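Local coordinates for TRAP solute Binding Protein (Uncultured marine bacterium, PDB 5I7I) that binds aromatic acids such as 3-hydroxybenzoate and, as the solute-binding component of a TRAP transporter, probably delivers them for uptake, at residues 28-33 and 67-72; 142-147 and 234-239. All coordinates share one frame; numbering follows the deposited sequence.

Contact 1: 28-33 and 67-72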
ATOM      1  N   LYS A  28      13.088  16.908   6.092  1.00  7.41           N
ATOM      2  CA  LYS A  28      12.417  16.173   7.159  1.00  7.38           C
ATOM      3  C   LYS A  28      11.493  15.134   6.555  1.00  6.86           C
ATOM      4  O   LYS A  28      10.530  15.483   5.861  1.00  7.69           O
ATOM      5  CB  LYS A  28      11.591  17.132   8.012  1.00  9.04           C
ATOM      6  CG  LYS A  28      12.387  18.223   8.700  1.00 10.99           C
ATOM      7  CD  LYS A  28      11.479  19.270   9.335  1.00 12.69           C
ATOM      8  CE  LYS A  28      12.259  20.476   9.781  1.00 14.01           C
ATOM      9  NZ  LYS A  28      11.353  21.608  10.149  1.00 19.84           N
ATOM     10  N   PHE A  29      11.779  13.862   6.814  1.00  6.79           N
ATOM     11  CA  PHE A  29      10.932  12.765   6.386  1.00  5.70           C
ATOM     12  C   PHE A  29      10.078  12.294   7.553  1.00  5.62           C
ATOM     13  O   PHE A  29      10.595  12.056   8.650  1.00  6.23           O
ATOM     14  CB  PHE A  29      11.770  11.591   5.882  1.00  5.74           C
ATOM     15  CG  PHE A  29      10.974  10.334   5.677  1.00  6.41           C
ATOM     16  CD1 PHE A  29      10.275  10.103   4.493  1.00  7.38           C
ATOM     17  CD2 PHE A  29      10.870   9.394   6.692  1.00  6.47           C
ATOM     18  CE1 PHE A  29       9.525   8.961   4.346  1.00  6.93           C
ATOM     19  CE2 PHE A  29      10.109   8.259   6.531  1.00  6.49           C
ATOM     20  CZ  PHE A  29       9.446   8.051   5.361  1.00  7.32           C
ATOM     21  N   HIS A  30       8.788  12.101   7.300  1.00  6.40           N
ATOM     22  CA  HIS A  30       7.859  11.670   8.334  1.00  5.66           C
ATOM     23  C   HIS A  30       7.048  10.471   7.844  1.00  6.88           C
ATOM     24  O   HIS A  30       6.603  10.450   6.695  1.00  6.72           O
ATOM     25  CB  HIS A  30       6.919  12.835   8.693  1.00  6.90           C
ATOM     26  CG  HIS A  30       6.300  12.713  10.044  1.00  7.32           C
ATOM     27  ND1 HIS A  30       5.126  13.342  10.378  1.00  7.32           N
ATOM     28  CD2 HIS A  30       6.712  12.073  11.165  1.00  6.28           C
ATOM     29  CE1 HIS A  30       4.835  13.095  11.640  1.00  6.71           C
ATOM     30  NE2 HIS A  30       5.777  12.312  12.139  1.00  6.93           N
ATOM     31  N   SER A  31       6.851   9.473   8.708  1.00  6.05           N
ATOM     32  CA  SER A  31       5.988   8.350   8.366  1.00  5.06           C
ATOM     33  C   SER A  31       5.502   7.691   9.647  1.00  7.17           C
ATOM     34  O   SER A  31       5.968   7.997  10.746  1.00  7.42           O
ATOM     35  CB  SER A  31       6.720   7.371   7.461  1.00  6.32           C
ATOM     36  OG  SER A  31       5.831   6.432   6.899  1.00  6.57           O
ATOM     37  N   PHE A  32       4.561   6.756   9.489  1.00  6.95           N
ATOM     38  CA  PHE A  32       3.887   6.132  10.627  1.00  7.54           C
ATOM     39  C   PHE A  32       4.491   4.810  11.108  1.00  7.21           C
ATOM     40  O   PHE A  32       4.408   4.537  12.312  1.00  8.12           O
ATOM     41  CB  PHE A  32       2.376   5.953  10.383  1.00  7.70           C
ATOM     42  CG  PHE A  32       2.040   5.023   9.252  1.00  7.60           C
ATOM     43  CD1 PHE A  32       1.918   3.653   9.456  1.00  8.26           C
ATOM     44  CD2 PHE A  32       1.837   5.520   7.988  1.00  8.06           C
ATOM     45  CE1 PHE A  32       1.629   2.800   8.392  1.00  7.64           C
ATOM     46  CE2 PHE A  32       1.551   4.680   6.934  1.00  9.41           C
ATOM     47  CZ  PHE A  32       1.439   3.320   7.131  1.00  9.24           C
ATOM     48  N   PRO A  33       5.051   3.943  10.260  1.00  6.99           N
ATOM     49  CA  PRO A  33       5.570   2.678  10.796  1.00  7.54           C
ATOM     50  C   PRO A  33       6.756   2.928  11.705  1.00  8.36           C
ATOM     51  O   PRO A  33       7.443   3.951  11.571  1.00  7.98           O
ATOM     52  CB  PRO A  33       6.003   1.896   9.537  1.00  9.32           C
ATOM     53  CG  PRO A  33       5.272   2.515   8.429  1.00  9.34           C
ATOM     54  CD  PRO A  33       5.222   3.974   8.795  1.00  7.80           C
ATOM     55  N   MET A  67       5.390   8.423  13.589  1.00  6.88           N
ATOM     56  CA  MET A  67       4.764   9.746  13.783  1.00  6.75           C
ATOM     57  C   MET A  67       5.511  10.623  14.798  1.00  7.69           C
ATOM     58  O   MET A  67       4.913  11.393  15.557  1.00  9.09           O
ATOM     59  CB  MET A  67       3.284   9.627  14.136  1.00  7.02           C
ATOM     60  CG  MET A  67       2.450   8.884  13.098  1.00  8.68           C
ATOM     61  SD  MET A  67       2.524   9.514  11.406  1.00  9.08           S
ATOM     62  CE  MET A  67       1.912  11.188  11.673  1.00  8.36           C
ATOM     63  N   GLN A  68       6.842  10.562  14.760  1.00  7.29           N
ATOM     64  CA  GLN A  68       7.693  11.274  15.705  1.00  8.62           C
ATOM     65  C   GLN A  68       7.725  12.785  15.507  1.00  8.79           C
ATOM     66  O   GLN A  68       8.405  13.463  16.290  1.00  9.18           O
ATOM     67  CB  GLN A  68       9.123  10.742  15.615  1.00  8.85           C
ATOM     68  CG  GLN A  68       9.388   9.531  16.443  1.00 14.41           C
ATOM     69  CD  GLN A  68      10.821   9.045  16.249  1.00 14.48           C
ATOM     70  OE1 GLN A  68      11.691   9.788  15.778  1.00 21.24           O
ATOM     71  NE2 GLN A  68      11.068   7.803  16.622  1.00 21.54           N
ATOM     72  N   LEU A  69       7.060  13.328  14.498  1.00  7.05           N
ATOM     73  CA  LEU A  69       6.873  14.773  14.393  1.00  7.15           C
ATOM     74  C   LEU A  69       5.442  15.195  14.697  1.00  8.18           C
ATOM     75  O   LEU A  69       5.107  16.378  14.553  1.00  7.86           O
ATOM     76  CB  LEU A  69       7.334  15.289  13.023  1.00  8.39           C
ATOM     77  CG  LEU A  69       8.839  15.129  12.761  1.00  7.72           C
ATOM     78  CD1 LEU A  69       9.179  15.559  11.355  1.00  9.94           C
ATOM     79  CD2 LEU A  69       9.686  15.917  13.752  1.00 11.16           C
ATOM     80  N   GLY A  70       4.595  14.266  15.138  1.00  7.77           N
ATOM     81  CA  GLY A  70       3.265  14.588  15.610  1.00  7.85           C
ATOM     82  C   GLY A  70       2.204  14.260  14.580  1.00  8.57           C
ATOM     83  O   GLY A  70       2.464  14.160  13.388  1.00  8.03           O
ATOM     84  N   GLY A  71       0.977  14.125  15.063  1.00 10.91           N
ATOM     85  CA  GLY A  71      -0.148  13.802  14.211  1.00  9.61           C
ATOM     86  C   GLY A  71      -0.423  12.321  14.107  1.00 10.17           C
ATOM     87  O   GLY A  71       0.255  11.456  14.666  1.00 11.42           O
ATOM     88  N   LYS A  72      -1.458  12.033  13.342  1.00  8.67           N
ATOM     89  CA  LYS A  72      -1.914  10.689  13.056  1.00  8.49           C
ATOM     90  C   LYS A  72      -1.679  10.357  11.589  1.00  7.00           C
ATOM     91  O   LYS A  72      -1.483  11.256  10.767  1.00  8.48           O
ATOM     92  CB  LYS A  72      -3.410  10.578  13.371  1.00 10.39           C
ATOM     93  CG  LYS A  72      -3.714  10.875  14.819  1.00 15.02           C
ATOM     94  CD  LYS A  72      -5.185  10.798  15.127  1.00 18.33           C
ATOM     95  CE  LYS A  72      -5.409  11.050  16.600  1.00 28.31           C
ATOM     96  NZ  LYS A  72      -6.732  11.667  16.852  1.00 34.38           N
TER

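Contact 2: 142-147 and 234-239. With 3HB (3-hydroxybenzoic acid), chain C.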
ATOM      1  N   PHE A 142       3.577   3.299  -5.552  1.00  5.90           N
ATOM      2  CA  PHE A 142       3.835   1.872  -5.676  1.00  5.83           C
ATOM      3  C   PHE A 142       2.918   1.143  -4.702  1.00  6.13           C
ATOM      4  O   PHE A 142       2.006   1.745  -4.129  1.00  6.50           O
ATOM      5  CB  PHE A 142       5.325   1.564  -5.507  1.00  6.96           C
ATOM      6  CG  PHE A 142       5.954   2.036  -4.224  1.00  6.36           C
ATOM      7  CD1 PHE A 142       6.527   3.300  -4.136  1.00  6.77           C
ATOM      8  CD2 PHE A 142       6.030   1.200  -3.123  1.00  5.89           C
ATOM      9  CE1 PHE A 142       7.168   3.701  -2.986  1.00  7.50           C
ATOM     10  CE2 PHE A 142       6.677   1.601  -1.972  1.00  7.50           C
ATOM     11  CZ  PHE A 142       7.230   2.859  -1.910  1.00  7.12           C
ATOM     12  N   CYS A 143       3.118  -0.161  -4.525  1.00  5.22           N
ATOM     13  CA  CYS A 143       2.178  -0.931  -3.727  1.00  6.25           C
ATOM     14  C   CYS A 143       2.878  -2.148  -3.162  1.00  5.88           C
ATOM     15  O   CYS A 143       3.988  -2.496  -3.567  1.00  6.90           O
ATOM     16  CB  CYS A 143       0.954  -1.329  -4.554  1.00  6.52           C
ATOM     17  SG  CYS A 143       1.327  -2.381  -5.966  1.00  7.20           S
ATOM     18  N   HIS A 144       2.185  -2.827  -2.257  1.00  6.41           N
ATOM     19  CA  HIS A 144       2.690  -4.053  -1.670  1.00  5.92           C
ATOM     20  C   HIS A 144       2.319  -5.264  -2.534  1.00  5.57           C
ATOM     21  O   HIS A 144       1.451  -5.208  -3.408  1.00  6.46           O
ATOM     22  CB  HIS A 144       2.237  -4.205  -0.209  1.00  5.75           C
ATOM     23  CG  HIS A 144       0.752  -4.156   0.046  1.00  6.13           C
ATOM     24  ND1 HIS A 144      -0.102  -5.199  -0.255  1.00  6.28           N
ATOM     25  CD2 HIS A 144      -0.006  -3.231   0.692  1.00  7.80           C
ATOM     26  CE1 HIS A 144      -1.323  -4.900   0.163  1.00  5.95           C
ATOM     27  NE2 HIS A 144      -1.291  -3.722   0.757  1.00  7.23           N
ATOM     28  N   ALA A 145       3.013  -6.367  -2.310  1.00  6.10           N
ATOM     29  CA  ALA A 145       2.580  -7.620  -2.910  1.00  7.02           C
ATOM     30  C   ALA A 145       1.168  -7.937  -2.430  1.00  5.53           C
ATOM     31  O   ALA A 145       0.747  -7.464  -1.381  1.00  5.90           O
ATOM     32  CB  ALA A 145       3.539  -8.732  -2.510  1.00  7.91           C
ATOM     33  N   PRO A 146       0.399  -8.708  -3.185  1.00  6.06           N
ATOM     34  CA  PRO A 146      -1.004  -8.905  -2.806  1.00  7.31           C
ATOM     35  C   PRO A 146      -1.197  -9.281  -1.348  1.00  6.51           C
ATOM     36  O   PRO A 146      -0.481 -10.115  -0.788  1.00  7.38           O
ATOM     37  CB  PRO A 146      -1.475 -10.008  -3.747  1.00  8.81           C
ATOM     38  CG  PRO A 146      -0.639  -9.809  -4.968  1.00  9.83           C
ATOM     39  CD  PRO A 146       0.726  -9.398  -4.445  1.00  8.94           C
ATOM     40  N   GLY A 147      -2.165  -8.641  -0.725  1.00  5.94           N
ATOM     41  CA  GLY A 147      -2.475  -8.938   0.653  1.00  6.03           C
ATOM     42  C   GLY A 147      -3.048 -10.327   0.871  1.00  5.77           C
ATOM     43  O   GLY A 147      -3.571 -10.977  -0.040  1.00  7.38           O
ATOM     44  N   TYR A 234      -5.842  -8.316  -3.338  1.00  6.74           N
ATOM     45  CA  TYR A 234      -5.916  -6.866  -3.429  1.00  5.45           C
ATOM     46  C   TYR A 234      -4.522  -6.340  -3.146  1.00  6.21           C
ATOM     47  O   TYR A 234      -3.660  -7.053  -2.610  1.00  5.95           O
ATOM     48  CB  TYR A 234      -6.892  -6.264  -2.391  1.00  6.14           C
ATOM     49  CG  TYR A 234      -6.236  -6.228  -1.024  1.00  6.21           C
ATOM     50  CD1 TYR A 234      -6.166  -7.362  -0.237  1.00  6.89           C
ATOM     51  CD2 TYR A 234      -5.614  -5.068  -0.553  1.00  6.44           C
ATOM     52  CE1 TYR A 234      -5.504  -7.353   0.981  1.00  7.63           C
ATOM     53  CE2 TYR A 234      -4.933  -5.061   0.679  1.00  6.07           C
ATOM     54  CZ  TYR A 234      -4.884  -6.202   1.432  1.00  8.09           C
ATOM     55  OH  TYR A 234      -4.190  -6.256   2.627  1.00  7.57           O
ATOM     56  N   THR A 235      -4.323  -5.073  -3.485  1.00  6.04           N
ATOM     57  CA  THR A 235      -3.219  -4.310  -2.931  1.00  6.01           C
ATOM     58  C   THR A 235      -3.738  -2.919  -2.635  1.00  4.71           C
ATOM     59  O   THR A 235      -4.877  -2.575  -2.973  1.00  6.10           O
ATOM     60  CB  THR A 235      -2.012  -4.264  -3.878  1.00  5.75           C
ATOM     61  OG1 THR A 235      -0.911  -3.717  -3.176  1.00  6.63           O
ATOM     62  CG2 THR A 235      -2.276  -3.386  -5.087  1.00  7.32           C
ATOM     63  N   THR A 236      -2.899  -2.110  -1.991  1.00  5.68           N
ATOM     64  CA  THR A 236      -3.274  -0.722  -1.741  1.00  7.10           C
ATOM     65  C   THR A 236      -2.091   0.201  -2.049  1.00  6.84           C
ATOM     66  O   THR A 236      -0.942  -0.127  -1.709  1.00  7.53           O
ATOM     67  CB  THR A 236      -3.846  -0.504  -0.323  1.00  7.68           C
ATOM     68  OG1 THR A 236      -4.602   0.706  -0.246  1.00  8.90           O
ATOM     69  CG2 THR A 236      -2.745  -0.488   0.739  1.00  7.82           C
ATOM     70  N   PRO A 237      -2.322   1.297  -2.767  1.00  5.84           N
ATOM     71  CA  PRO A 237      -1.208   2.167  -3.161  1.00  5.57           C
ATOM     72  C   PRO A 237      -0.571   2.917  -2.004  1.00  6.22           C
ATOM     73  O   PRO A 237      -1.250   3.490  -1.145  1.00  6.55           O
ATOM     74  CB  PRO A 237      -1.844   3.127  -4.166  1.00  6.29           C
ATOM     75  CG  PRO A 237      -2.920   2.345  -4.758  1.00  7.15           C
ATOM     76  CD  PRO A 237      -3.489   1.533  -3.630  1.00  6.35           C
ATOM     77  N   PHE A 238       0.754   2.908  -2.015  1.00  5.47           N
ATOM     78  CA  PHE A 238       1.608   3.741  -1.189  1.00  6.00           C
ATOM     79  C   PHE A 238       2.009   5.006  -1.939  1.00  5.64           C
ATOM     80  O   PHE A 238       2.219   4.983  -3.150  1.00  7.58           O
ATOM     81  CB  PHE A 238       2.900   2.991  -0.876  1.00  7.42           C
ATOM     82  CG  PHE A 238       2.733   1.688  -0.144  1.00  6.38           C
ATOM     83  CD1 PHE A 238       1.891   1.572   0.948  1.00  7.06           C
ATOM     84  CD2 PHE A 238       3.486   0.600  -0.534  1.00  8.00           C
ATOM     85  CE1 PHE A 238       1.790   0.372   1.644  1.00  5.95           C
ATOM     86  CE2 PHE A 238       3.417  -0.605   0.154  1.00  6.68           C
ATOM     87  CZ  PHE A 238       2.567  -0.711   1.253  1.00  6.84           C
ATOM     88  N   LEU A 239       2.146   6.104  -1.197  1.00  5.84           N
ATOM     89  CA  LEU A 239       2.593   7.379  -1.736  1.00  6.37           C
ATOM     90  C   LEU A 239       3.917   7.732  -1.086  1.00  6.66           C
ATOM     91  O   LEU A 239       4.022   7.773   0.144  1.00  6.70           O
ATOM     92  CB  LEU A 239       1.597   8.489  -1.412  1.00  6.95           C
ATOM     93  CG  LEU A 239       0.147   8.229  -1.819  1.00  6.53           C
ATOM     94  CD1 LEU A 239      -0.748   9.372  -1.360  1.00  7.88           C
ATOM     95  CD2 LEU A 239       0.058   8.031  -3.334  1.00  8.50           C
TER
HETATM   96  C1' 3HB C 401      -1.707  -1.480   5.664  1.00  6.71           C
HETATM   97  O1' 3HB C 401      -2.377  -2.508   5.389  1.00  6.21           O
HETATM   98  O2' 3HB C 401      -2.263  -0.490   6.205  1.00  6.74           O
HETATM   99  C1  3HB C 401      -0.206  -1.444   5.409  1.00  5.35           C
HETATM  100  C2  3HB C 401       0.383  -2.469   4.670  1.00  6.65           C
HETATM  101  C3  3HB C 401       1.736  -2.459   4.436  1.00  6.31           C
HETATM  102  C4  3HB C 401       2.519  -1.460   4.950  1.00  5.94           C
HETATM  103  C5  3HB C 401       1.934  -0.432   5.685  1.00  6.92           C
HETATM  104  C6  3HB C 401       0.574  -0.422   5.922  1.00  6.66           C
HETATM  105  O3  3HB C 401       2.296  -3.479   3.702  1.00  7.59           O
HETATM  106  O   HOH W   1      -2.973  -3.900   3.046  1.00  6.61           O

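Contact 1: 28-33 and 67-72
His30 and the beta turn Met67-Gly70 show how one ring can serve as the form round which a loop is moulded. Apolar contacts lie over its two faces. Leu69 CB sits over one, 3.6 Å from the centroid of the His30 ring and 16° off the normal, a CH-pi contact; over the opposite face Met67 SD stands 4.5 Å from the same centroid, in a sulfur-aromatic contact. The bend at chi2 (-55°), with chi1, sets the sulfur there, and a further bend at chi3 brings Met67 CE to 3.5 Å from His30 CE1. The sulfur has a second neighbour in Phe32, whose CB lies 3.7 Å from Met67 SD and which itself touches the bound 3-hydroxybenzoate.

Polar atoms meet the rim of the ring and the backbone. Gly70 O lies in the plane of the imidazole, 3.1 Å from His30 CE1, with Gln68 N also at the edge. ND1 is hydrogen-bonded to Gln79, which also binds Gly70 O, so a single amide fixes both ring and turn. Met67 N donates to Ser31 O (2.9 Å, 166° at the hydrogen), while Gly70 N to Met67 O closes the type I turn.

The contact thus packs the loop between strand 59-64 and helix 76-82 against the end of strand 25-31, whose backbone pairs with strands 59-64 and 87-91; His30 and Leu69 both rest on Tyr64 and Val85.

Contact 2: 142-147 and 234-239
Phe142 and Phe238 form an antiparallel hydrogen-bonded pair, Phe238 N to Phe142 O at 2.7 Å and Phe142 N to Phe238 O at 3.2 Å, and beyond it the two segments stay linked by Gly147 N donating to Tyr234 O at 2.9 Å.

Between these ends His144 turns its ring toward the other segment, CG between its own backbone N and carbonyl carbon (chi1 56°). Thr235 OG1 lies over one face of the imidazole and donates to His144 O at 2.8 Å, while Phe238 CZ and Tyr234 CE2 meet the ring at its edge. At the strand end Phe142 CE2 packs 3.6 Å from Phe238 CD2, ring planes at 72°, and at the other end Tyr234 CE1 presses on Gly147 CA at 3.4 Å, leaving no room for a side chain on Gly147.

His144 ND1 donates to Ala145 O at 2.7 Å, almost straight and in the ring plane, which fixes the rotation of the ring; NE2 meets a water, 2.8 Å away, that also bonds Tyr234 OH and donates to O1' of 3-hydroxybenzoate. A leucine in place of His144 would take away both imidazole nitrogens, and would probably leave Ala145 O without its donor and the water between Tyr234 OH and the ligand carboxylate less firmly placed. The cluster thus joins aromatic contact, Phe238 CE1 near the ligand ring, to a water-mediated hold on the carboxylate.

In the fold
Contacts 1 and 2 illustrate how strand ends and the loops beside them, on one sheet, can supply residues to one ligand pocket. Both reach the mixed five-stranded sheet: contact 1 at strand 25-31, contact 2 at the paired strands 136-143 and 237-243, with strand 87-91 lying between. Their centres are 20 Å apart and their nearest atoms about 6 Å, so they do not touch. The ligand lies near both: the side chain of Phe32 comes within about 4 Å of 3-hydroxybenzoate, and contact 2 supplies His144 and Phe238. Trp89 also bridges them, bonded through its carbonyl to Ser31 and meeting the Phe238 ring, while Arg168, Tyr94 and Glu210 hydrogen-bond the ligand directly.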